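Local coordinates for p800 reaction center core protein (Heliobacterium modesticaldum, PDB 5V8K) that forms the core of a symmetric, homodimeric photosynthetic reaction center, binding bacteriochlorophyll g and probably sharing a 4Fe-4S cluster between its two copies, at residues K110-M113 against G114-L117. Sequence-based numbering, arbitrary orientation.
Sequences KVTM and GKAL. With GBF (Bacteriochlorophyll g), chain S.
With chi1 at 72°, Thr112 sets OG1 between its own backbone N and carbonyl carbon, which turns the hydroxyl toward the backbone N-H of Lys115 across the first turn of helix 113-137. The result is a threonine N-cap: Thr112 OG1 accepts from Lys115 N at 3.0 Å, with an angle of 161° at the hydrogen. The cap residue also serves through its backbone, because Thr112 O takes the amide of Ala116 in a nearly straight bond. Met113 O repeats this i to i+4 pattern one residue on, taking Leu117 N at a more bent 138°. The Lys115 side chain passes obliquely by the threonine, its CG 3.3 Å from Thr112 OG1, before the bend at chi2 leads the ammonium away. Gly114 N, one of the amides of this first turn, is hydrogen-bonded to the carboxylate of Glu197, whose negative charge would suit a helix N-terminus. On the apolar side, Val111 CG1 lies loosely beside Ala116 CB; both residues also line a second bacteriochlorophyll g. The opening turn borders the pigment whose magnesium is held by a water, the metal and water oxygen being 2.4 Å apart. Leu117, with CG anti to its amide nitrogen, lays both methyls against the face of the macrocycle opposite the water. Leu117 CD2 lies 3.6 Å from pigment atom C4C. Leu117 CD1 is 3.5 Å from the ester oxygen O2D.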
ATOM      1  N   LYS A 110      -4.351  23.802 -46.533  1.00 85.10           N
ATOM      2  CA  LYS A 110      -5.305  23.284 -47.497  1.00 86.48           C
ATOM      3  C   LYS A 110      -5.710  21.847 -47.207  1.00 86.96           C
ATOM      4  O   LYS A 110      -6.582  21.311 -47.896  1.00 89.65           O
ATOM      5  CB  LYS A 110      -4.713  23.367 -48.914  1.00 89.77           C
ATOM      6  CG  LYS A 110      -4.190  24.748 -49.324  1.00 93.62           C
ATOM      7  CD  LYS A 110      -3.026  24.633 -50.313  1.00 95.83           C
ATOM      8  CE  LYS A 110      -3.411  23.890 -51.596  1.00 97.03           C
ATOM      9  NZ  LYS A 110      -2.283  23.828 -52.596  1.00 96.56           N
ATOM     10  N   VAL A 111      -5.104  21.211 -46.214  1.00 79.49           N
ATOM     11  CA  VAL A 111      -5.358  19.805 -45.928  1.00 78.87           C
ATOM     12  C   VAL A 111      -6.466  19.702 -44.885  1.00 77.62           C
ATOM     13  O   VAL A 111      -6.441  20.398 -43.862  1.00 78.43           O
ATOM     14  CB  VAL A 111      -4.080  19.100 -45.435  1.00 76.98           C
ATOM     15  CG1 VAL A 111      -4.344  17.620 -45.171  1.00 73.92           C
ATOM     16  CG2 VAL A 111      -2.968  19.262 -46.435  1.00 77.88           C
ATOM     17  N   THR A 112      -7.428  18.827 -45.144  1.00 70.29           N
ATOM     18  CA  THR A 112      -8.449  18.435 -44.184  1.00 67.20           C
ATOM     19  C   THR A 112      -8.094  17.082 -43.575  1.00 68.01           C
ATOM     20  O   THR A 112      -7.271  16.329 -44.101  1.00 64.54           O
ATOM     21  CB  THR A 112      -9.811  18.348 -44.863  1.00 70.85           C
ATOM     22  OG1 THR A 112      -9.826  17.200 -45.716  1.00 73.26           O
ATOM     23  CG2 THR A 112     -10.065  19.567 -45.712  1.00 72.00           C
ATOM     24  N   MET A 113      -8.735  16.774 -42.449  1.00 72.27           N
ATOM     25  CA  MET A 113      -8.504  15.489 -41.798  1.00 68.33           C
ATOM     26  C   MET A 113      -9.113  14.338 -42.597  1.00 70.09           C
ATOM     27  O   MET A 113      -8.567  13.233 -42.595  1.00 70.17           O
ATOM     28  CB  MET A 113      -9.048  15.550 -40.366  1.00 68.73           C
ATOM     29  CG  MET A 113      -8.034  16.183 -39.408  1.00 70.97           C
ATOM     30  SD  MET A 113      -8.432  16.261 -37.651  1.00 72.73           S
ATOM     31  CE  MET A 113      -9.731  17.494 -37.650  1.00 72.74           C
ATOM     32  N   GLY A 114     -10.217  14.582 -43.309  1.00 68.81           N
ATOM     33  CA  GLY A 114     -10.708  13.591 -44.258  1.00 67.25           C
ATOM     34  C   GLY A 114      -9.714  13.289 -45.366  1.00 66.46           C
ATOM     35  O   GLY A 114      -9.521  12.127 -45.735  1.00 68.04           O
ATOM     36  N   LYS A 115      -9.067  14.325 -45.911  1.00 66.19           N
ATOM     37  CA  LYS A 115      -8.033  14.101 -46.926  1.00 66.53           C
ATOM     38  C   LYS A 115      -6.864  13.312 -46.357  1.00 64.66           C
ATOM     39  O   LYS A 115      -6.372  12.366 -46.983  1.00 64.38           O
ATOM     40  CB  LYS A 115      -7.511  15.431 -47.477  1.00 67.97           C
ATOM     41  CG  LYS A 115      -8.412  16.158 -48.457  1.00 76.34           C
ATOM     42  CD  LYS A 115      -9.019  15.208 -49.482  1.00 77.46           C
ATOM     43  CE  LYS A 115      -9.665  15.954 -50.635  1.00 81.29           C
ATOM     44  NZ  LYS A 115     -10.682  15.080 -51.269  1.00 80.13           N
ATOM     45  N   ALA A 116      -6.358  13.741 -45.202  1.00 59.81           N
ATOM     46  CA  ALA A 116      -5.290  13.000 -44.544  1.00 62.07           C
ATOM     47  C   ALA A 116      -5.672  11.537 -44.359  1.00 56.96           C
ATOM     48  O   ALA A 116      -4.821  10.651 -44.451  1.00 56.60           O
ATOM     49  CB  ALA A 116      -4.969  13.631 -43.191  1.00 57.02           C
ATOM     50  N   LEU A 117      -6.948  11.256 -44.104  1.00 60.75           N
ATOM     51  CA  LEU A 117      -7.309   9.862 -43.871  1.00 60.25           C
ATOM     52  C   LEU A 117      -7.283   9.075 -45.174  1.00 59.82           C
ATOM     53  O   LEU A 117      -6.869   7.906 -45.185  1.00 58.58           O
ATOM     54  CB  LEU A 117      -8.669   9.764 -43.186  1.00 61.37           C
ATOM     55  CG  LEU A 117      -9.107   8.335 -42.853  1.00 61.99           C
ATOM     56  CD1 LEU A 117      -8.052   7.580 -42.046  1.00 55.64           C
ATOM     57  CD2 LEU A 117     -10.387   8.359 -42.093  1.00 57.51           C
TER
HETATM   58 MG   GBF S1017     -10.083   7.994 -37.526  1.00 53.28          MG
HETATM   59  CHA GBF S1017      -6.712   6.979 -37.989  1.00 49.25           C
HETATM   60  CHB GBF S1017     -10.790   4.941 -36.541  1.00 47.56           C
HETATM   61  CHC GBF S1017     -13.406   8.922 -37.917  1.00 52.74           C
HETATM   62  CHD GBF S1017      -9.218  10.828 -39.543  1.00 52.73           C
HETATM   63  NA  GBF S1017      -8.991   6.341 -37.282  1.00 55.84           N
HETATM   64  C1A GBF S1017      -7.667   6.080 -37.262  1.00 48.38           C
HETATM   65  C2A GBF S1017      -7.161   4.751 -36.718  1.00 46.31           C
HETATM   66  C3A GBF S1017      -8.529   4.104 -36.463  1.00 48.26           C
HETATM   67  C4A GBF S1017      -9.493   5.205 -36.793  1.00 46.88           C
HETATM   68  CMA GBF S1017      -8.773   2.913 -37.388  1.00 47.61           C
HETATM   69  CAA GBF S1017      -6.304   4.774 -35.443  1.00 43.52           C
HETATM   70  CBA GBF S1017      -6.119   3.421 -34.738  1.00 47.19           C
HETATM   71  CGA GBF S1017      -5.333   2.504 -35.629  1.00 51.04           C
HETATM   72  O1A GBF S1017      -5.889   1.592 -36.223  1.00 56.01           O
HETATM   73  O2A GBF S1017      -4.072   3.006 -36.121  1.00 55.82           O
HETATM   74  NB  GBF S1017     -11.841   7.079 -37.133  1.00 50.06           N
HETATM   75  C1B GBF S1017     -11.974   5.806 -36.760  1.00 50.34           C
HETATM   76  C2B GBF S1017     -13.315   5.580 -36.453  1.00 55.92           C
HETATM   77  C3B GBF S1017     -14.031   6.717 -36.847  1.00 51.28           C
HETATM   78  C4B GBF S1017     -13.066   7.584 -37.377  1.00 51.64           C
HETATM   79  CMB GBF S1017     -13.832   4.317 -35.830  1.00 58.59           C
HETATM   80  CAB GBF S1017     -15.497   6.995 -36.726  1.00 63.11           C
HETATM   81  CBB GBF S1017     -16.421   6.249 -36.137  1.00 60.87           C
HETATM   82  NC  GBF S1017     -11.055   9.512 -38.535  1.00 55.30           N
HETATM   83  C1C GBF S1017     -12.370   9.783 -38.515  1.00 53.08           C
HETATM   84  C2C GBF S1017     -13.031  10.966 -39.152  1.00 57.83           C
HETATM   85  C3C GBF S1017     -11.684  11.412 -39.562  1.00 54.73           C
HETATM   86  C4C GBF S1017     -10.622  10.585 -39.213  1.00 53.08           C
HETATM   87  CMC GBF S1017     -13.931  10.531 -40.305  1.00 56.82           C
HETATM   88  CAC GBF S1017     -11.446  12.665 -40.314  1.00 56.25           C
HETATM   89  CBC GBF S1017     -12.566  13.605 -40.718  1.00 58.26           C
HETATM   90  ND  GBF S1017      -8.514   8.762 -38.555  1.00 54.58           N
HETATM   91  C1D GBF S1017      -8.176   9.848 -39.225  1.00 53.59           C
HETATM   92  C2D GBF S1017      -6.690  10.150 -39.745  1.00 52.01           C
HETATM   93  C3D GBF S1017      -6.292   8.939 -39.173  1.00 54.11           C
HETATM   94  C4D GBF S1017      -7.271   8.150 -38.502  1.00 52.60           C
HETATM   95  CMD GBF S1017      -6.046  11.249 -40.534  1.00 54.84           C
HETATM   96  CAD GBF S1017      -4.996   8.226 -39.011  1.00 55.34           C
HETATM   97  OBD GBF S1017      -3.817   8.426 -39.500  1.00 55.53           O
HETATM   98  CBD GBF S1017      -5.263   6.942 -38.274  1.00 53.74           C
HETATM   99  CGD GBF S1017      -5.000   5.710 -39.110  1.00 57.44           C
HETATM  100  O1D GBF S1017      -4.241   4.812 -38.754  1.00 59.68           O
HETATM  101  O2D GBF S1017      -5.667   5.555 -40.384  1.00 56.33           O
HETATM  102  CED GBF S1017      -5.626   4.289 -41.038  1.00 60.50           C
HETATM  103  C1  GBF S1017      -3.363   2.354 -37.181  1.00 53.42           C
HETATM  104  C2  GBF S1017      -2.519   1.199 -36.680  1.00 55.97           C
HETATM  105  C3  GBF S1017      -1.172   1.202 -36.660  1.00 57.27           C
HETATM  106  C4  GBF S1017      -0.342   2.345 -37.130  1.00 60.51           C
HETATM  107  C5  GBF S1017      -0.408   0.005 -36.179  1.00 51.22           C
HETATM  108  C6  GBF S1017      -0.123  -0.880 -37.397  1.00 46.75           C
HETATM  109  C7  GBF S1017       0.492  -2.173 -36.922  1.00 52.52           C
HETATM  110  C8  GBF S1017       0.440  -3.302 -37.641  1.00 49.81           C
HETATM  111  C9  GBF S1017      -0.278  -3.281 -38.958  1.00 47.71           C
HETATM  112  C10 GBF S1017       1.067  -4.563 -37.070  1.00 48.68           C
HETATM  113  C11 GBF S1017       1.926  -5.383 -38.040  1.00 55.30           C
HETATM  114  C12 GBF S1017       3.227  -4.643 -38.176  1.00 55.94           C
HETATM  115  C13 GBF S1017       4.411  -5.022 -37.650  1.00 55.45           C
HETATM  116  C14 GBF S1017       5.569  -4.090 -37.911  1.00 53.80           C
HETATM  117  C15 GBF S1017       4.644  -6.304 -36.849  1.00 40.46           C
HETATM  118  O   HOH W   1      -9.553   8.947 -35.444  1.00 49.36           O